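PDB 5TIP: major capsid protein from Paramecium bursaria Chlorella virus 1, which self-assembles as trimers, with penton and minor capsid proteins, into the large icosahedral, glycosylated capsid of the virus. Local coordinates for residues 82-87 with 131-136; 161-166 with 423-428; 247-252 with 377-382; 274-279 with 402-407. All coordinates share one frame; numbering follows the deposited sequence.

Interaction 1. Residues 82-87 with 131-136; sequences GTTYYP and MTDWVN. With GLA (alpha-D-galactopyranose), chain F.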
loop_
_atom_site.group_PDB
_atom_site.type_symbol
_atom_site.label_atom_id
_atom_site.label_comp_id
_atom_site.label_asym_id
_atom_site.label_seq_id
_atom_site.Cartn_x
_atom_site.Cartn_y
_atom_site.Cartn_z
ATOM N N GLY A 82 16.202 15.822 14.476
ATOM C CA GLY A 82 16.821 15.683 13.174
ATOM C C GLY A 82 18.310 15.436 13.191
ATOM O O GLY A 82 18.990 15.748 12.210
ATOM N N THR A 83 18.847 14.885 14.278
ATOM C CA THR A 83 20.278 14.635 14.388
ATOM C C THR A 83 20.629 13.157 14.287
ATOM O O THR A 83 21.798 12.796 14.455
ATOM C CB THR A 83 20.817 15.212 15.698
ATOM O OG1 THR A 83 20.103 14.642 16.802
ATOM C CG2 THR A 83 20.655 16.725 15.718
ATOM N N THR A 84 19.653 12.295 14.016
ATOM C CA THR A 84 19.900 10.874 13.817
ATOM C C THR A 84 19.261 10.434 12.509
ATOM O O THR A 84 18.279 11.024 12.049
ATOM C CB THR A 84 19.348 10.024 14.971
ATOM O OG1 THR A 84 17.943 10.265 15.118
ATOM C CG2 THR A 84 20.056 10.362 16.275
ATOM N N TYR A 85 19.829 9.386 11.911
ATOM C CA TYR A 85 19.305 8.819 10.668
ATOM C C TYR A 85 19.457 7.303 10.752
ATOM O O TYR A 85 20.534 6.768 10.470
ATOM C CB TYR A 85 20.027 9.385 9.451
ATOM C CG TYR A 85 19.380 9.027 8.131
ATOM C CD1 TYR A 85 18.129 9.527 7.793
ATOM C CD2 TYR A 85 20.022 8.201 7.218
ATOM C CE1 TYR A 85 17.532 9.209 6.589
ATOM C CE2 TYR A 85 19.431 7.877 6.008
ATOM C CZ TYR A 85 18.187 8.385 5.699
ATOM O OH TYR A 85 17.592 8.069 4.499
ATOM N N TYR A 86 18.375 6.625 11.127
ATOM C CA TYR A 86 18.350 5.175 11.287
ATOM C C TYR A 86 19.521 4.668 12.136
ATOM O O TYR A 86 20.316 3.845 11.675
ATOM C CB TYR A 86 18.334 4.486 9.929
ATOM C CG TYR A 86 17.088 4.757 9.113
ATOM C CD1 TYR A 86 15.973 3.940 9.224
ATOM C CD2 TYR A 86 17.025 5.832 8.236
ATOM C CE1 TYR A 86 14.829 4.184 8.483
ATOM C CE2 TYR A 86 15.887 6.085 7.491
ATOM C CZ TYR A 86 14.791 5.257 7.619
ATOM O OH TYR A 86 13.654 5.503 6.879
ATOM N N PRO A 87 19.648 5.137 13.382
ATOM C CA PRO A 87 20.825 4.748 14.176
ATOM C C PRO A 87 20.836 3.277 14.552
ATOM O O PRO A 87 21.907 2.658 14.574
ATOM C CB PRO A 87 20.724 5.656 15.409
ATOM C CG PRO A 87 19.270 5.934 15.541
ATOM C CD PRO A 87 18.745 6.022 14.139
ATOM N N MET A 131 10.799 1.730 14.271
ATOM C CA MET A 131 11.517 0.660 14.944
ATOM C C MET A 131 13.022 0.884 14.984
ATOM O O MET A 131 13.712 0.209 15.754
ATOM C CB MET A 131 11.227 -0.679 14.263
ATOM C CG MET A 131 9.777 -1.123 14.343
ATOM S SD MET A 131 9.407 -2.443 13.173
ATOM C CE MET A 131 10.577 -3.695 13.692
ATOM N N THR A 132 13.552 1.803 14.173
ATOM C CA THR A 132 14.995 1.968 14.060
ATOM C C THR A 132 15.462 3.411 14.215
ATOM O O THR A 132 16.644 3.688 13.990
ATOM C CB THR A 132 15.496 1.420 12.716
ATOM O OG1 THR A 132 14.814 2.083 11.645
ATOM C CG2 THR A 132 15.251 -0.079 12.617
ATOM N N ASP A 133 14.582 4.337 14.594
ATOM C CA ASP A 133 14.972 5.740 14.650
ATOM C C ASP A 133 13.998 6.502 15.538
ATOM O O ASP A 133 12.909 6.020 15.855
ATOM C CB ASP A 133 15.016 6.355 13.245
ATOM C CG ASP A 133 15.827 7.633 13.189
ATOM O OD1 ASP A 133 16.257 8.116 14.256
ATOM O OD2 ASP A 133 16.037 8.156 12.074
ATOM N N TRP A 134 14.417 7.701 15.941
ATOM C CA TRP A 134 13.532 8.656 16.595
ATOM C C TRP A 134 12.798 9.459 15.528
ATOM O O TRP A 134 13.432 10.059 14.654
ATOM C CB TRP A 134 14.316 9.597 17.513
ATOM C CG TRP A 134 14.781 8.974 18.796
ATOM C CD1 TRP A 134 14.065 8.846 19.949
ATOM C CD2 TRP A 134 16.074 8.417 19.063
ATOM N NE1 TRP A 134 14.827 8.235 20.914
ATOM C CE2 TRP A 134 16.065 7.962 20.396
ATOM C CE3 TRP A 134 17.236 8.253 18.304
ATOM C CZ2 TRP A 134 17.170 7.353 20.985
ATOM C CZ3 TRP A 134 18.333 7.650 18.891
ATOM C CH2 TRP A 134 18.292 7.207 20.218
ATOM N N VAL A 135 11.468 9.474 15.599
ATOM C CA VAL A 135 10.666 10.088 14.545
ATOM C C VAL A 135 9.662 11.078 15.123
ATOM O O VAL A 135 8.746 11.522 14.423
ATOM C CB VAL A 135 9.936 9.015 13.716
ATOM C CG1 VAL A 135 10.930 8.114 13.011
ATOM C CG2 VAL A 135 9.008 8.201 14.604
ATOM N N ASN A 136 9.819 11.431 16.399
ATOM C CA ASN A 136 8.881 12.317 17.075
ATOM C C ASN A 136 9.573 13.533 17.688
ATOM O O ASN A 136 9.141 14.043 18.724
ATOM C CB ASN A 136 8.085 11.550 18.130
ATOM C CG ASN A 136 7.189 10.491 17.518
ATOM O OD1 ASN A 136 7.507 9.302 17.541
ATOM N ND2 ASN A 136 6.070 10.920 16.949
HETATM C C1 GLA F . 17.337 21.865 12.400
HETATM C C2 GLA F . 17.732 22.500 11.071
HETATM C C3 GLA F . 18.084 21.429 10.049
HETATM C C4 GLA F . 19.113 20.466 10.625
HETATM C C5 GLA F . 18.657 19.937 11.979
HETATM C C6 GLA F . 19.727 19.042 12.591
HETATM O O2 GLA F . 16.650 23.294 10.575
HETATM O O3 GLA F . 18.610 22.045 8.871
HETATM O O4 GLA F . 20.370 21.136 10.771
HETATM O O5 GLA F . 18.390 21.023 12.864
HETATM O O6 GLA F . 20.171 18.094 11.617
HETATM O O HOH W 1 15.510 11.297 12.890
#
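Thr84 is the first residue of 82-87 to touch 131-136. Just before it in the chain, Gly82 O accepts a hydrogen bond from galactose O6. Thr84 OG1 donates a hydrogen bond to Asp133 OD1 over 2.9 Å, using the syn lone pair of that oxygen. OG1 sits between the backbone N and the carbonyl carbon (chi1 57°), which turns it to the carboxylate. CG2 of the same threonine rests by CE3 and CZ3 of Trp134. A water 2.9 Å from Thr84 O and 3.0 Å from Trp134 O is placed to bridge the two backbones. At Tyr85 the backbone passes the carboxylate, with CA 3.6 Å from Asp133 OD2. The backbone N of Tyr86 then donates to Asp133 OD2 over 3.0 Å. The bond is nearly straight (167°), but the donor stands above the carboxylate plane. OD2 also takes a salt bridge from Arg129, so both oxygens of the buried carboxylate are held. The edge of the Tyr86 ring meets Thr132 at CD1, 3.3 Å from OG1, while that hydroxyl bonds to Tyr128 O. Pro87 closes the contact, with CG 3.9 Å from Trp134 CZ3. Tyr86 is the N-cap of helix 87-91. Asp133 thus pins the loop leading into that helix to the end of helix 122-132. The same loop contributes Gly82 to a glycan pocket, in the N-terminal jelly roll of a double jelly-roll capsid protein.

Interaction 2. Residues 161-166 with 423-428; sequences ALPLIA and LRIMSG
Ile425 fills the tight part of the contact between 161-166 and 423-428. Its CD1 meets Pro163 tip to tip, 3.6 Å from CG and almost as near to CD. The other branch turns to Ala166. CG2 is anti to the backbone N there, and it packs 3.7 Å from Ala166 CB and 3.2 Å from Ala166 O. Tyr225 of strand 223-237 touches both Ile425 and Pro163. Two halves of the double jelly-roll fold meet here. Strand 162-163 pairs with strand 65-76 in the N-terminal half, and strand 412-426 belongs to a sheet of the C-terminal half. Their side chains pack, but no direct hydrogen bond joins the segments. Packing is looser where the side chains of Leu162 and Leu423 cross at about a right angle, with Leu162 CD1 4.1 Å from Leu423 CD2. The turn after Met426, at Ser427 and Gly428, is more open. Gly428 CA makes a CH...O contact of 3.3 Å with Ala166 O. A water joins the two backbones there, donating to Ala166 O over 3.1 Å and accepting from Gly428 N over 2.8 Å. Exposed Arg424 forms a salt bridge with Glu224 of its own chain and a hydrogen bond with Tyr16 of a second subunit.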
loop_
_atom_site.group_PDB
_atom_site.type_symbol
_atom_site.label_atom_id
_atom_site.label_comp_id
_atom_site.label_asym_id
_atom_site.label_seq_id
_atom_site.Cartn_x
_atom_site.Cartn_y
_atom_site.Cartn_z
ATOM N N ALA A 161 10.908 -21.604 6.427
ATOM C CA ALA A 161 11.301 -21.709 7.827
ATOM C C ALA A 161 12.432 -22.716 7.999
ATOM O O ALA A 161 12.351 -23.849 7.515
ATOM C CB ALA A 161 10.101 -22.114 8.683
ATOM N N LEU A 162 13.482 -22.297 8.691
ATOM C CA LEU A 162 14.661 -23.137 8.878
ATOM C C LEU A 162 14.364 -24.271 9.850
ATOM O O LEU A 162 14.043 -24.005 11.016
ATOM C CB LEU A 162 15.826 -22.297 9.388
ATOM C CG LEU A 162 17.159 -23.038 9.496
ATOM C CD1 LEU A 162 17.640 -23.449 8.115
ATOM C CD2 LEU A 162 18.200 -22.185 10.203
ATOM N N PRO A 163 14.457 -25.536 9.430
ATOM C CA PRO A 163 14.118 -26.637 10.340
ATOM C C PRO A 163 15.259 -27.009 11.275
ATOM O O PRO A 163 16.161 -27.765 10.898
ATOM C CB PRO A 163 13.781 -27.783 9.380
ATOM C CG PRO A 163 14.618 -27.512 8.178
ATOM C CD PRO A 163 14.766 -26.011 8.070
ATOM N N LEU A 164 15.232 -26.476 12.500
ATOM C CA LEU A 164 16.225 -26.868 13.495
ATOM C C LEU A 164 16.104 -28.342 13.851
ATOM O O LEU A 164 17.108 -28.987 14.171
ATOM C CB LEU A 164 16.087 -26.016 14.755
ATOM C CG LEU A 164 16.483 -24.541 14.683
ATOM C CD1 LEU A 164 16.429 -23.924 16.069
ATOM C CD2 LEU A 164 17.868 -24.392 14.088
ATOM N N ILE A 165 14.888 -28.892 13.804
ATOM C CA ILE A 165 14.695 -30.297 14.133
ATOM C C ILE A 165 15.366 -31.203 13.109
ATOM O O ILE A 165 15.705 -32.349 13.423
ATOM C CB ILE A 165 13.192 -30.612 14.262
ATOM C CG1 ILE A 165 12.989 -32.049 14.743
ATOM C CG2 ILE A 165 12.475 -30.364 12.941
ATOM C CD1 ILE A 165 11.576 -32.527 14.652
ATOM N N ALA A 166 15.590 -30.710 11.896
ATOM C CA ALA A 166 16.271 -31.469 10.858
ATOM C C ALA A 166 17.770 -31.194 10.817
ATOM O O ALA A 166 18.447 -31.656 9.895
ATOM C CB ALA A 166 15.648 -31.166 9.494
ATOM N N LEU A 423 19.444 -24.996 -0.475
ATOM C CA LEU A 423 19.886 -25.491 0.822
ATOM C C LEU A 423 19.309 -26.888 1.020
ATOM O O LEU A 423 18.101 -27.046 1.222
ATOM C CB LEU A 423 19.450 -24.546 1.940
ATOM C CG LEU A 423 19.739 -24.981 3.378
ATOM C CD1 LEU A 423 21.236 -25.055 3.627
ATOM C CD2 LEU A 423 19.076 -24.036 4.368
ATOM N N ARG A 424 20.171 -27.898 0.960
ATOM C CA ARG A 424 19.772 -29.282 1.163
ATOM C C ARG A 424 20.015 -29.663 2.616
ATOM O O ARG A 424 21.085 -29.381 3.164
ATOM C CB ARG A 424 20.543 -30.229 0.243
ATOM C CG ARG A 424 20.346 -29.978 -1.238
ATOM C CD ARG A 424 20.779 -31.192 -2.039
ATOM N NE ARG A 424 20.684 -30.968 -3.477
ATOM C CZ ARG A 424 21.729 -30.721 -4.260
ATOM N NH1 ARG A 424 22.948 -30.674 -3.740
ATOM N NH2 ARG A 424 21.556 -30.528 -5.560
ATOM N N ILE A 425 19.024 -30.299 3.232
ATOM C CA ILE A 425 19.097 -30.702 4.630
ATOM C C ILE A 425 18.771 -32.185 4.709
ATOM O O ILE A 425 17.669 -32.603 4.334
ATOM C CB ILE A 425 18.144 -29.881 5.515
ATOM C CG1 ILE A 425 18.553 -28.407 5.492
ATOM C CG2 ILE A 425 18.138 -30.419 6.931
ATOM C CD1 ILE A 425 17.647 -27.503 6.279
ATOM N N MET A 426 19.724 -32.975 5.196
ATOM C CA MET A 426 19.563 -34.419 5.266
ATOM C C MET A 426 20.531 -34.965 6.303
ATOM O O MET A 426 21.644 -34.455 6.459
ATOM C CB MET A 426 19.806 -35.077 3.902
ATOM C CG MET A 426 19.498 -36.566 3.856
ATOM S SD MET A 426 19.960 -37.350 2.297
ATOM C CE MET A 426 21.737 -37.466 2.490
ATOM N N SER A 427 20.089 -36.007 7.011
ATOM C CA SER A 427 20.906 -36.697 8.011
ATOM C C SER A 427 21.397 -35.737 9.093
ATOM O O SER A 427 22.523 -35.847 9.583
ATOM C CB SER A 427 22.083 -37.425 7.357
ATOM O OG SER A 427 21.627 -38.442 6.481
ATOM N N GLY A 428 20.547 -34.782 9.464
ATOM C CA GLY A 428 20.862 -33.853 10.530
ATOM C C GLY A 428 21.847 -32.762 10.176
ATOM O O GLY A 428 22.336 -32.076 11.081
HETATM O O HOH W 2 17.966 -34.428 8.574
#

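Interaction 3. Residues 247-252 with 377-382; sequences SQNIRL and TLSLTY
Gln248 and Leu380 face each other as a hydrogen-bonded pair of antiparallel strands. Gln248 N donates to Leu380 O over 3.0 Å, and Leu380 N returns a bond to Gln248 O over 2.8 Å. The second bond is the straighter of the two, at 173°. Ile250 and Leu378 repeat the scheme. Ile250 N reaches Leu378 O at 3.1 Å, and Leu378 N reaches Ile250 O at 3.0 Å. Ser379 CA adds a CH...O contact of 3.4 Å to Gln248 O. The backbone groups of Thr377, Ser379 and Thr381 turn the other way, to strand 312-319. The amide of Gln248 is held at both ends. Tyr382 OH donates to OE1 in the plane of the ring. The modelled separation of 2.4 Å is very short, so its exact value is doubtful. NE2 of Gln248 is bonded to Thr237 O. On the face with Ser247 and Ser379, Thr377 OG1 bonds Asn375 OD1 and Arg251 NH2 bonds Asp374 O. The face with Ile250, Leu378 and Leu380 is mainly apolar; Gln248 shares it, with its amide bonded as above. Ile250 CD1 lies 3.7 Å from Leu380 CD1, and both residues pack on Leu413 of strand 412-426. That strand belongs to another sheet. A sheet with one polar face and the other packed on a second sheet is as expected for a beta sandwich, here the C-terminal jelly roll of the double jelly-roll capsid protein.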
loop_
_atom_site.group_PDB
_atom_site.type_symbol
_atom_site.label_atom_id
_atom_site.label_comp_id
_atom_site.label_asym_id
_atom_site.label_seq_id
_atom_site.Cartn_x
_atom_site.Cartn_y
_atom_site.Cartn_z
ATOM N N SER A 247 33.700 8.705 -16.643
ATOM C CA SER A 247 33.102 7.414 -16.949
ATOM C C SER A 247 33.926 6.314 -16.297
ATOM O O SER A 247 35.120 6.484 -16.040
ATOM C CB SER A 247 33.005 7.176 -18.461
ATOM O OG SER A 247 34.284 7.228 -19.070
ATOM N N GLN A 248 33.275 5.184 -16.031
ATOM C CA GLN A 248 33.944 4.056 -15.400
ATOM C C GLN A 248 33.378 2.748 -15.935
ATOM O O GLN A 248 32.249 2.687 -16.427
ATOM C CB GLN A 248 33.802 4.107 -13.873
ATOM C CG GLN A 248 34.769 5.057 -13.186
ATOM C CD GLN A 248 34.667 4.994 -11.678
ATOM O OE1 GLN A 248 33.594 5.192 -11.107
ATOM N NE2 GLN A 248 35.786 4.717 -11.021
ATOM N N ASN A 249 34.187 1.695 -15.826
ATOM C CA ASN A 249 33.774 0.329 -16.140
ATOM C C ASN A 249 34.129 -0.539 -14.937
ATOM O O ASN A 249 35.299 -0.866 -14.722
ATOM C CB ASN A 249 34.439 -0.193 -17.412
ATOM C CG ASN A 249 34.018 0.570 -18.649
ATOM O OD1 ASN A 249 32.850 0.923 -18.807
ATOM N ND2 ASN A 249 34.968 0.817 -19.543
ATOM N N ILE A 250 33.121 -0.903 -14.154
ATOM C CA ILE A 250 33.318 -1.712 -12.958
ATOM C C ILE A 250 33.093 -3.171 -13.332
ATOM O O ILE A 250 31.995 -3.552 -13.754
ATOM C CB ILE A 250 32.381 -1.278 -11.821
ATOM C CG1 ILE A 250 32.810 0.075 -11.244
ATOM C CG2 ILE A 250 32.357 -2.329 -10.723
ATOM C CD1 ILE A 250 32.283 1.277 -11.997
ATOM N N ARG A 251 34.137 -3.983 -13.190
ATOM C CA ARG A 251 34.041 -5.412 -13.465
ATOM C C ARG A 251 33.249 -6.064 -12.340
ATOM O O ARG A 251 33.698 -6.090 -11.189
ATOM C CB ARG A 251 35.440 -6.013 -13.581
ATOM C CG ARG A 251 35.497 -7.498 -13.913
ATOM C CD ARG A 251 35.070 -7.773 -15.348
ATOM N NE ARG A 251 35.194 -9.187 -15.697
ATOM C CZ ARG A 251 36.290 -9.736 -16.212
ATOM N NH1 ARG A 251 37.362 -8.991 -16.443
ATOM N NH2 ARG A 251 36.316 -11.030 -16.500
ATOM N N LEU A 252 32.067 -6.583 -12.658
ATOM C CA LEU A 252 31.237 -7.224 -11.650
ATOM C C LEU A 252 31.766 -8.620 -11.357
ATOM O O LEU A 252 32.253 -9.317 -12.251
ATOM C CB LEU A 252 29.781 -7.296 -12.112
ATOM C CG LEU A 252 29.078 -5.976 -12.445
ATOM C CD1 LEU A 252 27.640 -6.220 -12.883
ATOM C CD2 LEU A 252 29.121 -5.024 -11.261
ATOM N N THR A 377 30.077 -6.247 -16.892
ATOM C CA THR A 377 30.615 -4.934 -16.576
ATOM C C THR A 377 29.490 -3.914 -16.486
ATOM O O THR A 377 28.572 -3.912 -17.311
ATOM C CB THR A 377 31.637 -4.495 -17.635
ATOM O OG1 THR A 377 32.693 -5.461 -17.708
ATOM C CG2 THR A 377 32.224 -3.138 -17.288
ATOM N N LEU A 378 29.569 -3.052 -15.478
ATOM C CA LEU A 378 28.647 -1.934 -15.319
ATOM C C LEU A 378 29.339 -0.669 -15.813
ATOM O O LEU A 378 30.249 -0.154 -15.155
ATOM C CB LEU A 378 28.215 -1.791 -13.861
ATOM C CG LEU A 378 27.289 -0.615 -13.547
ATOM C CD1 LEU A 378 25.950 -0.769 -14.252
ATOM C CD2 LEU A 378 27.098 -0.465 -12.045
ATOM N N SER A 379 28.919 -0.178 -16.975
ATOM C CA SER A 379 29.497 1.023 -17.564
ATOM C C SER A 379 28.739 2.239 -17.047
ATOM O O SER A 379 27.525 2.352 -17.251
ATOM C CB SER A 379 29.446 0.957 -19.089
ATOM O OG SER A 379 30.066 2.089 -19.672
ATOM N N LEU A 380 29.454 3.151 -16.396
ATOM C CA LEU A 380 28.851 4.302 -15.742
ATOM C C LEU A 380 29.327 5.592 -16.392
ATOM O O LEU A 380 30.434 5.665 -16.932
ATOM C CB LEU A 380 29.191 4.332 -14.247
ATOM C CG LEU A 380 28.734 3.144 -13.402
ATOM C CD1 LEU A 380 29.237 3.292 -11.978
ATOM C CD2 LEU A 380 27.221 3.026 -13.427
ATOM N N THR A 381 28.469 6.608 -16.341
ATOM C CA THR A 381 28.819 7.959 -16.757
ATOM C C THR A 381 28.199 8.930 -15.766
ATOM O O THR A 381 26.991 8.876 -15.517
ATOM C CB THR A 381 28.331 8.262 -18.179
ATOM O OG1 THR A 381 28.974 7.378 -19.106
ATOM C CG2 THR A 381 28.650 9.702 -18.559
ATOM N N TYR A 382 29.022 9.807 -15.204
ATOM C CA TYR A 382 28.587 10.712 -14.152
ATOM C C TYR A 382 28.221 12.074 -14.725
ATOM O O TYR A 382 28.686 12.476 -15.794
ATOM C CB TYR A 382 29.680 10.869 -13.090
ATOM C CG TYR A 382 30.112 9.559 -12.479
ATOM C CD1 TYR A 382 29.331 8.926 -11.526
ATOM C CD2 TYR A 382 31.297 8.949 -12.865
ATOM C CE1 TYR A 382 29.720 7.727 -10.968
ATOM C CE2 TYR A 382 31.693 7.748 -12.312
ATOM C CZ TYR A 382 30.901 7.141 -11.364
ATOM O OH TYR A 382 31.286 5.944 -10.808
#

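Interaction 4. Residues 274-279 with 402-407; sequences YTALAN and VTANTA. With BGC (beta-D-glucopyranose), chain H; BGC (beta-D-glucopyranose), chain E.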
loop_
_atom_site.group_PDB
_atom_site.type_symbol
_atom_site.label_atom_id
_atom_site.label_comp_id
_atom_site.label_asym_id
_atom_site.label_seq_id
_atom_site.Cartn_x
_atom_site.Cartn_y
_atom_site.Cartn_z
ATOM N N TYR A 274 23.182 9.190 -0.084
ATOM C CA TYR A 274 23.319 8.729 -1.457
ATOM C C TYR A 274 23.243 9.863 -2.467
ATOM O O TYR A 274 23.375 9.614 -3.670
ATOM C CB TYR A 274 22.240 7.687 -1.773
ATOM C CG TYR A 274 22.306 6.449 -0.908
ATOM C CD1 TYR A 274 23.526 5.907 -0.524
ATOM C CD2 TYR A 274 21.147 5.819 -0.477
ATOM C CE1 TYR A 274 23.587 4.775 0.264
ATOM C CE2 TYR A 274 21.198 4.686 0.309
ATOM C CZ TYR A 274 22.420 4.168 0.677
ATOM O OH TYR A 274 22.476 3.039 1.460
ATOM N N THR A 275 23.035 11.096 -2.015
ATOM C CA THR A 275 22.917 12.246 -2.895
ATOM C C THR A 275 23.807 13.366 -2.377
ATOM O O THR A 275 24.350 13.302 -1.271
ATOM C CB THR A 275 21.464 12.722 -3.004
ATOM O OG1 THR A 275 20.923 12.904 -1.689
ATOM C CG2 THR A 275 20.624 11.701 -3.758
ATOM N N ALA A 276 23.949 14.404 -3.194
ATOM C CA ALA A 276 24.785 15.538 -2.837
ATOM C C ALA A 276 24.056 16.477 -1.884
ATOM O O ALA A 276 22.830 16.611 -1.920
ATOM C CB ALA A 276 25.213 16.300 -4.090
ATOM N N LEU A 277 24.828 17.123 -1.015
ATOM C CA LEU A 277 24.273 18.123 -0.116
ATOM C C LEU A 277 24.166 19.462 -0.832
ATOM O O LEU A 277 25.041 19.832 -1.620
ATOM C CB LEU A 277 25.141 18.264 1.136
ATOM C CG LEU A 277 25.444 16.986 1.921
ATOM C CD1 LEU A 277 26.314 17.287 3.133
ATOM C CD2 LEU A 277 24.158 16.295 2.342
ATOM N N ALA A 278 23.084 20.188 -0.555
ATOM C CA ALA A 278 22.834 21.463 -1.212
ATOM C C ALA A 278 22.043 22.363 -0.276
ATOM O O ALA A 278 21.434 21.905 0.692
ATOM C CB ALA A 278 22.086 21.279 -2.538
ATOM N N ASN A 279 22.054 23.656 -0.587
ATOM C CA ASN A 279 21.379 24.672 0.221
ATOM C C ASN A 279 19.909 24.808 -0.171
ATOM O O ASN A 279 19.414 25.891 -0.478
ATOM C CB ASN A 279 22.122 25.997 0.091
ATOM C CG ASN A 279 21.702 27.030 1.127
ATOM O OD1 ASN A 279 20.833 26.791 1.966
ATOM N ND2 ASN A 279 22.370 28.182 1.091
ATOM N N VAL A 402 23.860 17.671 -15.080
ATOM C CA VAL A 402 24.707 18.309 -14.083
ATOM C C VAL A 402 24.108 18.108 -12.697
ATOM O O VAL A 402 22.913 17.851 -12.539
ATOM C CB VAL A 402 24.907 19.813 -14.368
ATOM C CG1 VAL A 402 25.745 20.008 -15.622
ATOM C CG2 VAL A 402 23.565 20.506 -14.512
ATOM N N THR A 403 24.968 18.225 -11.687
ATOM C CA THR A 403 24.556 18.125 -10.294
ATOM C C THR A 403 25.431 19.057 -9.465
ATOM O O THR A 403 26.328 19.727 -9.985
ATOM C CB THR A 403 24.637 16.682 -9.786
ATOM O OG1 THR A 403 24.161 16.622 -8.436
ATOM C CG2 THR A 403 26.068 16.180 -9.835
ATOM N N ALA A 404 25.154 19.105 -8.165
ATOM C CA ALA A 404 25.885 19.990 -7.268
ATOM C C ALA A 404 27.346 19.572 -7.160
ATOM O O ALA A 404 27.690 18.393 -7.273
ATOM C CB ALA A 404 25.241 19.998 -5.884
ATOM N N ASN A 405 28.213 20.563 -6.934
ATOM C CA ASN A 405 29.641 20.290 -6.830
ATOM C C ASN A 405 29.980 19.436 -5.617
ATOM O O ASN A 405 31.072 18.860 -5.561
ATOM C CB ASN A 405 30.434 21.594 -6.771
ATOM C CG ASN A 405 30.281 22.310 -5.445
ATOM O OD1 ASN A 405 29.219 22.296 -4.827
ATOM N ND2 ASN A 405 31.373 22.908 -4.982
ATOM N N THR A 406 29.074 19.339 -4.645
ATOM C CA THR A 406 29.313 18.502 -3.479
ATOM C C THR A 406 29.143 17.021 -3.776
ATOM O O THR A 406 29.396 16.197 -2.892
ATOM C CB THR A 406 28.367 18.896 -2.341
ATOM O OG1 THR A 406 27.010 18.774 -2.787
ATOM C CG2 THR A 406 28.623 20.327 -1.900
ATOM N N ALA A 407 28.729 16.667 -4.993
ATOM C CA ALA A 407 28.550 15.272 -5.369
ATOM C C ALA A 407 29.867 14.524 -5.499
ATOM O O ALA A 407 29.851 13.290 -5.572
ATOM C CB ALA A 407 27.777 15.179 -6.683
HETATM C C2 BGC H . 32.626 23.307 -3.048
HETATM C C3 BGC H . 32.767 24.121 -1.765
HETATM C C4 BGC H . 32.254 25.534 -1.978
HETATM C C5 BGC H . 30.896 25.543 -2.660
HETATM C C6 BGC H . 30.461 26.974 -2.958
HETATM C C1 BGC H . 31.221 23.444 -3.641
HETATM O O2 BGC H . 32.887 21.927 -2.764
HETATM O O3 BGC H . 34.143 24.227 -1.372
HETATM O O4 BGC H . 32.150 26.194 -0.711
HETATM O O5 BGC H . 30.913 24.804 -3.869
HETATM O O6 BGC H . 31.393 27.578 -3.863
HETATM C C2 BGC E . 22.871 30.363 1.760
HETATM C C3 BGC E . 22.379 31.683 2.331
HETATM C C4 BGC E . 21.046 32.034 1.688
HETATM C C5 BGC E . 20.054 30.881 1.803
HETATM C C6 BGC E . 18.766 31.222 1.064
HETATM C C1 BGC E . 21.818 29.268 1.886
HETATM O O2 BGC E . 24.060 29.967 2.443
HETATM O O3 BGC E . 23.311 32.711 1.995
HETATM O O4 BGC E . 20.500 33.206 2.305
HETATM O O5 BGC E . 20.604 29.679 1.259
HETATM O O6 BGC E . 17.859 30.117 1.139
#
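In the glycan-bearing loops of the C-terminal jelly roll, Ala276 and Leu277 pack on the 3-10 turn that follows strand 402-404. Thr406 OG1 donates to Leu277 O over a short 2.5 Å. The donor lies in the carbonyl plane, on a lone pair. OG1 stands between the backbone N and the carbonyl carbon of Thr406, and this torsion (chi1 58°) places it on the side of Leu277 O. This is the one direct hydrogen bond between the segments, and both of its residues are buried. Ala276 CB presses into the turn beside it. It is 3.3 Å from Thr406 OG1, 3.8 Å from Ala407 CB and 4.1 Å from Ala404 CB. The turn itself is closed by Ala407 N bonding Ala404 O at 3.0 Å. Each segment also carries a sugar. Asn279 ND2 is linked covalently to C1 of one glucose, at 1.5 Å, and Asn405 ND2 to C1 of another. Asn279 OD1 is bonded to Gly288 N, which helps fix its amide. Asn405 is followed by Thr406 and Ala407, so it does not fit the usual Asn-X-Ser/Thr signal. Loops joined in this way hold two of the N-glycosylation sites, Asn279 and Asn405, of this chlorovirus capsid protein.

Interaction 1 lies in the N-terminal jelly roll, and interactions 3 and 4 lie in the C-terminal one. Interaction 2 joins the two halves, and its long chain loop encloses interactions 3 and 4. Interaction 1 closes before any of the others opens. Interactions 3 and 4 alternate along the chain and share a sheet, in which strands 376-387 and 402-404 are neighbours. Their centres are about 20 Å apart. The nearest atoms of interactions 1 and 4 are about 6 Å apart, and both carry or bind sugars, so glycans gather on this side. Interaction 2 lies across the chain's centre from interaction 4, with centres about 49 Å apart.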